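Local coordinates for protein protelomerase (Agrobacterium tumefaciens, PDB 4F43) that probably cleaves and rejoins replicated DNA as a telomere resolvase, generating the hairpin ends of a linear chromosome and protecting them, at residues A[104-107]-A[108-112]; A[151-154]-A[155-159]; A[285-288]-A[289-293]; A[300-303]-A[304-307]. The protein carries 1 engineered substitution. All coordinates share one frame; numbering follows the deposited sequence. Where two conformers were deposited one is given.

Interaction 1. Residues A[104-107]-A[108-112]; sequences RRVK and MEKIA. With nucleotides of chain B.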
# COMPACT_ATOMS: atom_id res chain seq x y z
N ARG A 104 17.46 -3.16 -4.81
CA ARG A 104 17.69 -2.32 -3.64
C ARG A 104 18.48 -1.06 -4.01
O ARG A 104 18.12 0.06 -3.62
CB ARG A 104 18.42 -3.11 -2.56
CG ARG A 104 18.94 -2.27 -1.40
CD ARG A 104 19.18 -3.12 -0.16
NE ARG A 104 20.11 -4.22 -0.40
CZ ARG A 104 20.33 -5.20 0.46
NH1 ARG A 104 21.20 -6.16 0.16
NH2 ARG A 104 19.68 -5.24 1.61
N ARG A 105 19.57 -1.27 -4.75
CA ARG A 105 20.41 -0.18 -5.24
C ARG A 105 19.59 0.87 -5.98
O ARG A 105 19.66 2.06 -5.67
CB ARG A 105 21.50 -0.72 -6.15
CG ARG A 105 22.27 0.36 -6.90
CD ARG A 105 22.29 0.09 -8.40
NE ARG A 105 21.68 1.18 -9.16
CZ ARG A 105 21.55 1.19 -10.48
NH1 ARG A 105 20.99 2.22 -11.09
NH2 ARG A 105 21.99 0.16 -11.20
N VAL A 106 18.82 0.42 -6.97
CA VAL A 106 17.99 1.31 -7.76
C VAL A 106 16.97 2.05 -6.89
O VAL A 106 16.75 3.25 -7.07
CB VAL A 106 17.26 0.56 -8.90
CG1 VAL A 106 16.25 1.45 -9.57
CG2 VAL A 106 18.27 0.04 -9.92
N LYS A 107 16.39 1.34 -5.93
CA LYS A 107 15.42 1.93 -5.01
C LYS A 107 16.02 3.08 -4.21
O LYS A 107 15.55 4.23 -4.30
CB LYS A 107 14.87 0.87 -4.05
CG LYS A 107 13.95 1.42 -2.98
CD LYS A 107 13.57 0.37 -1.96
CE LYS A 107 14.78 -0.05 -1.13
NZ LYS A 107 14.42 -1.07 -0.11
N MET A 108 17.05 2.78 -3.43
CA MET A 108 17.71 3.78 -2.60
C MET A 108 18.28 4.92 -3.44
O MET A 108 18.40 6.06 -2.98
CB MET A 108 18.81 3.14 -1.76
CG MET A 108 18.34 1.99 -0.88
SD MET A 108 17.13 2.51 0.35
CE MET A 108 18.09 3.68 1.30
N GLU A 109 18.65 4.60 -4.68
CA GLU A 109 19.14 5.61 -5.61
C GLU A 109 18.01 6.58 -5.94
O GLU A 109 18.20 7.80 -5.92
CB GLU A 109 19.65 4.97 -6.89
CG GLU A 109 20.02 5.96 -7.98
CD GLU A 109 20.36 5.29 -9.29
OE1 GLU A 109 19.43 4.80 -9.97
OE2 GLU A 109 21.55 5.25 -9.65
N LYS A 110 16.83 6.03 -6.24
CA LYS A 110 15.65 6.84 -6.53
C LYS A 110 15.31 7.74 -5.36
O LYS A 110 15.06 8.94 -5.53
CB LYS A 110 14.46 5.95 -6.86
CG LYS A 110 14.53 5.29 -8.23
CD LYS A 110 13.41 4.29 -8.40
CE LYS A 110 13.43 3.66 -9.78
NZ LYS A 110 12.53 2.48 -9.86
N ILE A 111 15.28 7.16 -4.16
CA ILE A 111 15.02 7.92 -2.95
C ILE A 111 16.03 9.06 -2.80
O ILE A 111 15.66 10.20 -2.48
CB ILE A 111 15.05 7.03 -1.70
CG1 ILE A 111 13.97 5.95 -1.80
CG2 ILE A 111 14.87 7.85 -0.44
CD1 ILE A 111 14.14 4.83 -0.79
N ALA A 112 17.30 8.75 -3.04
CA ALA A 112 18.36 9.74 -2.96
C ALA A 112 18.14 10.89 -3.94
O ALA A 112 18.33 12.06 -3.59
CB ALA A 112 19.71 9.09 -3.21
P DT B 12 9.13 3.60 -8.94
OP1 DT B 12 9.25 5.05 -9.22
OP2 DT B 12 10.35 2.76 -8.91
O5' DT B 12 8.37 3.41 -7.55
C5' DT B 12 7.08 4.00 -7.38
C4' DT B 12 6.41 3.49 -6.11
O4' DT B 12 6.31 2.05 -6.16
C3' DT B 12 7.15 3.81 -4.81
O3' DT B 12 6.18 4.12 -3.81
C2' DT B 12 7.86 2.50 -4.49
C1' DT B 12 6.76 1.54 -4.92
N1 DT B 12 7.17 0.11 -5.09
C2 DT B 12 6.56 -0.81 -4.29
O2 DT B 12 5.71 -0.52 -3.46
N3 DT B 12 6.96 -2.10 -4.49
C4 DT B 12 7.90 -2.56 -5.39
O4 DT B 12 8.18 -3.76 -5.48
C5 DT B 12 8.50 -1.54 -6.21
C7 DT B 12 9.54 -1.91 -7.23
C6 DT B 12 8.11 -0.27 -6.03
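R105 and E109 form a salt bridge one turn apart on helix 97-115, part of a run of local side-chain pairings on a helix that lies at the surface against the bound DNA. NH1 of R105 reaches OE1 of E109 at 3.2 Å, close to the guanidinium plane, but it meets the carboxylate from above its plane. The two flat groups are turned 71° against each other, and NH1 of R105 also lies 3.4 Å from OE2 of E109. R105 bends at its second and third torsions to come back over its own helix, where CG2 of V106 sits 3.5 Å above the centre of the guanidinium. Its NH2 forms a second salt bridge, with E102, giving the arginine two acidic partners.

On the DNA side, CG1 of V106 touches CE of K110 at 3.6 Å. From there K110 runs out extended toward the phosphate of DT12 of chain B. The hydrogen bond from K110 NZ to OP2 of DT12 of chain B is modelled at 2.4 Å, a very short value whose detail is doubtful. In the conformers described here, K107 and M108 lie alongside each other, with CE of K107 3.8 Å from SD of M108, and the ammonium of K107 bonds a thymine base. Regular i to i+4 backbone bonds, such as M108 N to R104 O at 2.9 Å, set the spacing of these pairs.

Helix 97-115 thereby offers lysines to both backbone and base of the DNA, while M108 rests on E299 and I111 packs on L302 and S303, in the loop between helix 283-291 and strand 307-308.

Interaction 2. Residues A[151-154]-A[155-159]; sequences TGRA and PYEVF. Engineered in segment 151-154: A154 (natural residue Arg). With nucleotides of chain B.
Hydrogen bonds between A154 and the first turn of helix 155-161 define this contact. OE1 of E157 takes the amide of A154 at 2.9 Å, meeting it from 49° out of the carboxylate plane; the other oxygen, OE2, is held by the amide of A184. V158 N closes a nearly straight bond of 2.7 Å to A154 O. A third amide, Y156 N, donates to OP1 of DT23 of chain B at 2.7 Å, so the phosphate lies at the amino end of the helix, whose dipole would probably help to hold it.

Between the two segments apolar contact is limited. CG2 of V158 touches CB of R153 at 3.6 Å, and CB of the engineered A154, arginine in the natural protein, abuts CD of P155. P155 and V158 also pack on I148 of helix 140-151.

Of the charged groups, R153 turns back on its own segment: NE bonds T151 O at 3.2 Å, lying in the plane of the guanidinium, while NH1 reaches I290 O and F180 provides a cation-pi partner.

A154 is the N-cap, and E157, at N3, caps its amide; with no alanine acceptor to return the bond, this is one arm of a capping box, at a DNA-phosphate site in the catalytic domain.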
# COMPACT_ATOMS: atom_id res chain seq x y z
N THR A 151 -6.96 11.66 7.27
CA THR A 151 -6.38 10.79 8.29
C THR A 151 -5.07 10.15 7.84
O THR A 151 -4.28 9.68 8.66
CB THR A 151 -7.36 9.70 8.77
OG1 THR A 151 -6.95 9.21 10.06
CG2 THR A 151 -7.40 8.55 7.79
N GLY A 152 -4.84 10.14 6.53
CA GLY A 152 -3.57 9.71 5.98
C GLY A 152 -3.36 8.21 5.86
O GLY A 152 -2.26 7.77 5.53
N ARG A 153 -4.40 7.43 6.11
CA ARG A 153 -4.30 5.99 5.97
C ARG A 153 -4.29 5.58 4.50
O ARG A 153 -4.76 6.32 3.63
CB ARG A 153 -5.44 5.28 6.71
CG ARG A 153 -5.49 5.55 8.21
CD ARG A 153 -4.13 5.37 8.86
NE ARG A 153 -3.47 6.64 9.13
CZ ARG A 153 -2.25 6.76 9.66
NH1 ARG A 153 -1.73 7.96 9.87
NH2 ARG A 153 -1.57 5.67 9.98
N ALA A 154 -3.74 4.40 4.22
CA ALA A 154 -3.66 3.89 2.86
C ALA A 154 -5.04 3.49 2.34
O ALA A 154 -5.92 3.15 3.13
CB ALA A 154 -2.70 2.70 2.81
N PRO A 155 -5.23 3.54 1.01
CA PRO A 155 -6.50 3.16 0.37
C PRO A 155 -7.02 1.79 0.82
O PRO A 155 -8.22 1.65 1.05
CB PRO A 155 -6.12 3.12 -1.11
CG PRO A 155 -5.07 4.15 -1.24
CD PRO A 155 -4.27 4.09 0.04
N TYR A 156 -6.14 0.81 0.94
CA TYR A 156 -6.55 -0.52 1.40
C TYR A 156 -7.07 -0.45 2.83
O TYR A 156 -8.14 -0.97 3.14
CB TYR A 156 -5.38 -1.51 1.30
CG TYR A 156 -5.76 -2.94 1.59
CD1 TYR A 156 -6.60 -3.64 0.74
CD2 TYR A 156 -5.27 -3.60 2.71
CE1 TYR A 156 -6.95 -4.95 1.00
CE2 TYR A 156 -5.62 -4.91 2.98
CZ TYR A 156 -6.46 -5.58 2.12
OH TYR A 156 -6.80 -6.88 2.38
N GLU A 157 -6.31 0.21 3.69
CA GLU A 157 -6.70 0.40 5.09
C GLU A 157 -8.03 1.15 5.18
O GLU A 157 -8.95 0.69 5.85
CB GLU A 157 -5.62 1.18 5.84
CG GLU A 157 -4.26 0.50 5.88
CD GLU A 157 -3.17 1.40 6.43
OE1 GLU A 157 -3.40 2.63 6.51
OE2 GLU A 157 -2.09 0.88 6.79
N VAL A 158 -8.11 2.28 4.49
CA VAL A 158 -9.30 3.13 4.52
C VAL A 158 -10.56 2.40 4.04
O VAL A 158 -11.56 2.34 4.75
CB VAL A 158 -9.11 4.40 3.65
CG1 VAL A 158 -10.43 5.14 3.49
CG2 VAL A 158 -8.06 5.31 4.25
N PHE A 159 -10.49 1.84 2.84
CA PHE A 159 -11.67 1.23 2.22
C PHE A 159 -12.04 -0.14 2.80
O PHE A 159 -13.21 -0.51 2.80
CB PHE A 159 -11.49 1.11 0.71
CG PHE A 159 -11.54 2.42 -0.02
CD1 PHE A 159 -12.74 3.09 -0.19
CD2 PHE A 159 -10.39 2.98 -0.55
CE1 PHE A 159 -12.78 4.29 -0.87
CE2 PHE A 159 -10.43 4.18 -1.22
CZ PHE A 159 -11.63 4.84 -1.38
P DT B 23 -3.19 -0.20 -1.16
OP1 DT B 23 -3.73 0.84 -0.26
OP2 DT B 23 -4.11 -1.16 -1.81
O5' DT B 23 -2.33 0.51 -2.30
C5' DT B 23 -1.39 1.52 -1.95
C4' DT B 23 -0.61 1.98 -3.17
O4' DT B 23 0.02 0.83 -3.79
C3' DT B 23 -1.45 2.63 -4.27
O3' DT B 23 -0.76 3.76 -4.80
C2' DT B 23 -1.58 1.53 -5.32
C1' DT B 23 -0.21 0.89 -5.19
N1 DT B 23 -0.11 -0.48 -5.77
C2 DT B 23 0.73 -0.67 -6.84
O2 DT B 23 1.39 0.23 -7.34
N3 DT B 23 0.77 -1.95 -7.32
C4 DT B 23 0.08 -3.04 -6.84
O4 DT B 23 0.20 -4.16 -7.36
C5 DT B 23 -0.78 -2.78 -5.72
C7 DT B 23 -1.60 -3.88 -5.11
C6 DT B 23 -0.84 -1.53 -5.24
P DT B 22 -1.11 -6.04 2.49
OP1 DT B 22 -1.03 -6.20 3.96
OP2 DT B 22 -2.01 -6.91 1.70
O5' DT B 22 -1.50 -4.52 2.17
C5' DT B 22 -1.95 -4.13 0.88
C4' DT B 22 -1.00 -3.14 0.23
O4' DT B 22 0.06 -3.87 -0.44
C3' DT B 22 -1.60 -2.27 -0.87
O3' DT B 22 -2.11 -1.06 -0.33
C2' DT B 22 -0.42 -1.99 -1.79
C1' DT B 22 0.64 -3.02 -1.40
N1 DT B 22 1.14 -3.83 -2.56
C2 DT B 22 1.96 -3.22 -3.49
O2 DT B 22 2.31 -2.06 -3.42
N3 DT B 22 2.36 -4.04 -4.51
C4 DT B 22 2.04 -5.37 -4.70
O4 DT B 22 2.46 -6.01 -5.66
C5 DT B 22 1.18 -5.94 -3.69
C7 DT B 22 0.75 -7.37 -3.79
C6 DT B 22 0.77 -5.15 -2.69

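Interaction 3. Residues A[285-288]-A[289-293]; sequences SYFA and AILGH. With nucleotides of chain B.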
# COMPACT_ATOMS: atom_id res chain seq x y z
N SER A 285 11.49 10.29 12.94
CA SER A 285 10.86 9.70 14.11
C SER A 285 9.35 9.94 14.11
O SER A 285 8.56 9.03 14.34
CB SER A 285 11.48 10.23 15.40
OG SER A 285 11.00 9.52 16.53
N TYR A 286 8.96 11.19 13.84
CA TYR A 286 7.55 11.55 13.80
C TYR A 286 6.84 10.83 12.67
O TYR A 286 5.72 10.34 12.83
CB TYR A 286 7.39 13.07 13.66
CG TYR A 286 5.98 13.55 13.85
CD1 TYR A 286 5.37 13.50 15.10
CD2 TYR A 286 5.24 14.05 12.79
CE1 TYR A 286 4.07 13.94 15.29
CE2 TYR A 286 3.94 14.49 12.96
CZ TYR A 286 3.37 14.43 14.21
OH TYR A 286 2.07 14.87 14.40
N PHE A 287 7.51 10.77 11.51
CA PHE A 287 6.98 10.04 10.37
C PHE A 287 6.74 8.58 10.72
O PHE A 287 5.66 8.04 10.48
CB PHE A 287 7.94 10.14 9.18
CG PHE A 287 7.71 11.34 8.31
CD1 PHE A 287 7.47 12.59 8.87
CD2 PHE A 287 7.73 11.23 6.94
CE1 PHE A 287 7.26 13.69 8.07
CE2 PHE A 287 7.52 12.33 6.13
CZ PHE A 287 7.28 13.56 6.70
N ALA A 288 7.75 7.94 11.31
CA ALA A 288 7.64 6.54 11.71
C ALA A 288 6.53 6.34 12.74
O ALA A 288 5.87 5.30 12.76
CB ALA A 288 8.97 6.05 12.26
N ALA A 289 6.32 7.34 13.59
CA ALA A 289 5.32 7.26 14.65
C ALA A 289 3.90 7.35 14.10
O ALA A 289 3.04 6.54 14.45
CB ALA A 289 5.55 8.36 15.68
N ILE A 290 3.66 8.32 13.23
CA ILE A 290 2.32 8.57 12.71
C ILE A 290 1.94 7.62 11.57
O ILE A 290 0.76 7.37 11.34
CB ILE A 290 2.16 10.03 12.25
CG1 ILE A 290 3.11 10.32 11.08
CG2 ILE A 290 2.41 10.98 13.42
CD1 ILE A 290 3.35 11.79 10.82
N LEU A 291 2.94 7.10 10.87
CA LEU A 291 2.68 6.19 9.76
C LEU A 291 2.64 4.73 10.21
O LEU A 291 2.23 3.85 9.46
CB LEU A 291 3.72 6.38 8.65
CG LEU A 291 3.73 7.73 7.94
CD1 LEU A 291 4.88 7.80 6.94
CD2 LEU A 291 2.41 7.99 7.25
N GLY A 292 3.09 4.48 11.44
CA GLY A 292 3.07 3.15 12.00
C GLY A 292 4.02 2.20 11.30
O GLY A 292 3.61 1.44 10.42
N HIS A 293 5.29 2.25 11.69
CA HIS A 293 6.31 1.41 11.07
C HIS A 293 6.87 0.39 12.04
O HIS A 293 6.48 0.34 13.21
CB HIS A 293 7.44 2.27 10.52
CG HIS A 293 7.07 3.06 9.30
ND1 HIS A 293 7.81 4.14 8.86
CD2 HIS A 293 6.04 2.92 8.43
CE1 HIS A 293 7.25 4.63 7.77
NE2 HIS A 293 6.18 3.92 7.49
P DC B 15 6.62 -2.19 8.58
OP1 DC B 15 5.38 -2.30 9.39
OP2 DC B 15 7.59 -1.10 8.87
O5' DC B 15 7.41 -3.58 8.66
C5' DC B 15 6.72 -4.79 8.39
C4' DC B 15 7.67 -5.94 8.10
O4' DC B 15 8.45 -5.66 6.91
C3' DC B 15 8.69 -6.24 9.20
O3' DC B 15 8.87 -7.65 9.32
C2' DC B 15 9.95 -5.58 8.66
C1' DC B 15 9.80 -5.96 7.19
N1 DC B 15 10.68 -5.20 6.28
C2 DC B 15 11.21 -5.85 5.16
O2 DC B 15 10.92 -7.04 4.96
N3 DC B 15 12.01 -5.15 4.32
C4 DC B 15 12.29 -3.87 4.57
N4 DC B 15 13.09 -3.23 3.72
C5 DC B 15 11.76 -3.20 5.71
C6 DC B 15 10.96 -3.89 6.54
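The carbonyl oxygen of A288 receives two amides as helix 283-291 comes to its end. H293 N reaches it at 3.3 Å from within the carbonyl plane, and G292 N adds a weak bond at 3.2 Å that is strongly bent. Ahead of them the ordinary helical pattern still holds, I290 N bonding Y286 O at 2.9 Å. The chain leaves the helix at G292, whose positive phi turns it aside and lets H293 bond back across five residues.

One turn inside the helix, Y286 and I290 make the main apolar contact. CG2 of I290 stands over one face of the tyrosine ring, 3.8 Å from its centroid and 16° off the normal, the geometry of a CH-pi contact. CD1 meets the same ring at CE2, 3.5 Å away. I290 holds CG1 between its backbone N and carbonyl carbon (chi1 64°), which leaves both branches facing the ring. P201 of strand 198-201 packs on both residues, and Y286 is further flanked by Y273 and F276 of helix 263-276.

At the other end, the imidazole of H293 folds back over A288, its ND1 3.7 Å from CA of that residue. OP2 of DC15 of chain B comes to 3.6 Å from CA of H293, a packing approach to the DNA backbone.

The last carbonyls of the helix have donors too, I290 O from R153 and L291 O from Q183. Side chains of basic and amide type thus take over where helical bonding ceases, which would probably offset the negative pole of the helix at its buried end.

Interaction 4. Residues A[300-303]-A[304-307]; sequences TSLS and YMTY. With nucleotides of chain B.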
# COMPACT_ATOMS: atom_id res chain seq x y z
N THR A 300 12.40 3.75 6.51
CA THR A 300 11.22 3.61 5.67
C THR A 300 10.57 4.98 5.44
O THR A 300 9.95 5.23 4.40
CB THR A 300 10.20 2.64 6.30
OG1 THR A 300 10.82 1.36 6.51
CG2 THR A 300 8.99 2.46 5.40
N SER A 301 10.75 5.87 6.41
CA SER A 301 10.21 7.23 6.33
C SER A 301 10.87 8.05 5.22
O SER A 301 10.31 9.03 4.75
CB SER A 301 10.38 7.94 7.67
OG SER A 301 11.74 8.09 8.01
N LEU A 302 12.07 7.63 4.81
CA LEU A 302 12.81 8.31 3.75
C LEU A 302 12.03 8.32 2.44
O LEU A 302 12.23 9.20 1.60
CB LEU A 302 14.17 7.65 3.54
CG LEU A 302 15.13 7.64 4.74
CD1 LEU A 302 16.41 6.91 4.38
CD2 LEU A 302 15.43 9.06 5.19
N SER A 303 11.15 7.34 2.27
CA SER A 303 10.35 7.23 1.06
C SER A 303 9.15 8.17 1.07
O SER A 303 8.48 8.33 0.05
CB SER A 303 9.88 5.78 0.86
OG SER A 303 10.98 4.89 0.78
N TYR A 304 8.88 8.78 2.22
CA TYR A 304 7.71 9.64 2.36
C TYR A 304 8.05 11.13 2.30
O TYR A 304 7.18 11.98 2.44
CB TYR A 304 6.96 9.33 3.66
CG TYR A 304 6.25 8.00 3.65
CD1 TYR A 304 4.94 7.90 3.20
CD2 TYR A 304 6.88 6.85 4.10
CE1 TYR A 304 4.28 6.69 3.18
CE2 TYR A 304 6.23 5.63 4.09
CZ TYR A 304 4.93 5.55 3.63
OH TYR A 304 4.29 4.34 3.63
N MET A 305 9.33 11.43 2.09
CA MET A 305 9.77 12.82 2.04
C MET A 305 10.14 13.23 0.61
O MET A 305 11.27 13.04 0.17
CB MET A 305 10.95 13.03 2.99
CG MET A 305 10.81 12.27 4.30
SD MET A 305 11.77 12.94 5.66
CE MET A 305 13.42 12.90 4.99
N THR A 306 9.17 13.78 -0.10
CA THR A 306 9.36 14.17 -1.50
C THR A 306 8.75 15.53 -1.80
O THR A 306 8.99 16.10 -2.87
CB THR A 306 8.73 13.13 -2.44
OG1 THR A 306 8.79 13.62 -3.79
CG2 THR A 306 7.27 12.90 -2.07
N TYR A 307 7.96 16.05 -0.87
CA TYR A 307 7.33 17.35 -1.03
C TYR A 307 7.97 18.41 -0.14
O TYR A 307 8.61 18.08 0.86
CB TYR A 307 5.83 17.27 -0.70
CG TYR A 307 5.03 16.41 -1.64
CD1 TYR A 307 5.34 16.34 -3.00
CD2 TYR A 307 3.95 15.68 -1.17
CE1 TYR A 307 4.59 15.55 -3.86
CE2 TYR A 307 3.20 14.89 -2.02
CZ TYR A 307 3.52 14.83 -3.36
OH TYR A 307 2.78 14.04 -4.21
P DA B 13 6.54 5.14 -2.62
OP1 DA B 13 5.42 6.09 -2.48
OP2 DA B 13 7.92 5.64 -2.85
O5' DA B 13 6.57 4.20 -1.33
C5' DA B 13 5.44 3.40 -1.01
C4' DA B 13 5.71 2.58 0.24
O4' DA B 13 6.12 1.25 -0.14
C3' DA B 13 6.81 3.12 1.14
O3' DA B 13 6.48 2.88 2.50
C2' DA B 13 8.03 2.30 0.72
C1' DA B 13 7.37 0.95 0.44
N9 DA B 13 8.12 0.10 -0.48
C8 DA B 13 9.00 0.48 -1.44
N7 DA B 13 9.51 -0.52 -2.11
C5 DA B 13 8.92 -1.64 -1.55
C6 DA B 13 9.03 -3.02 -1.81
N6 DA B 13 9.82 -3.55 -2.75
N1 DA B 13 8.30 -3.85 -1.05
C2 DA B 13 7.50 -3.35 -0.10
N3 DA B 13 7.31 -2.08 0.23
C4 DA B 13 8.06 -1.27 -0.54
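Y304 meets the preceding turn with both backbone and ring. Its amide bonds S301 O at 2.9 Å, the three-residue spacing of a 3-10 turn, and it approaches from well above the carbonyl plane, 59° out of it. With CG anti to the carbonyl carbon (chi1 -71°), the ring swings back along the turn and sets its edge against T300 O, which lies 3.5 Å from CD2 and near the ring plane. CA of S301 sits at the edge as well. The hydroxyl of Y304 lies 2.9 Å from O3' of DA13 of chain B and also hydrogen-bonds Y262 OH. CG2 of T300 lies 3.9 Å from O3' of DA13 of chain B, and OG of S303 lies the same distance from C2' of that nucleotide. Telomere resolvases cut DNA with a tyrosine nucleophile, and the place of Y304, beside O3' and packed on a phosphate within the catalytic domain, is consistent with that role. L291 and H266 flank its ring.

M305 continues from the turn by laying CG 3.3 Å from S301 O, the carbonyl already used by Y304 N. The methionine then bends at its last torsion, and F287 and H115 lie against it from two different helices. T306 next pairs its backbone with I119, leading into the small parallel sheet of strands 119-120 and 307-308. In Y307 the ring has CG2 of T306 over one face and F121 edge-to-face, and its hydroxyl bonds E257.

How the interactions relate
Interaction 2 is wholly buried and interaction 1 lies at the surface; interactions 3 and 4 are partly buried. The latter two have the nearest centres, about 11 Å apart, and pack through L291 CD1 on Y304 CG at 3.6 Å and F287 on S301. Interaction 4 also touches interaction 1, where I111 CD1 approaches S303 OG at 3.5 Å, so the 300-307 loop bridges helices 97-115 and 283-291. Interaction 2 joins interaction 3 through R153 NH1 and I290 O, a probable hydrogen bond, but lies about 17 Å from interaction 1 at the nearest atoms. DNA is met by lysine ammoniums in interaction 1, a helix-start amide in interaction 2 and a tyrosine hydroxyl in interaction 4.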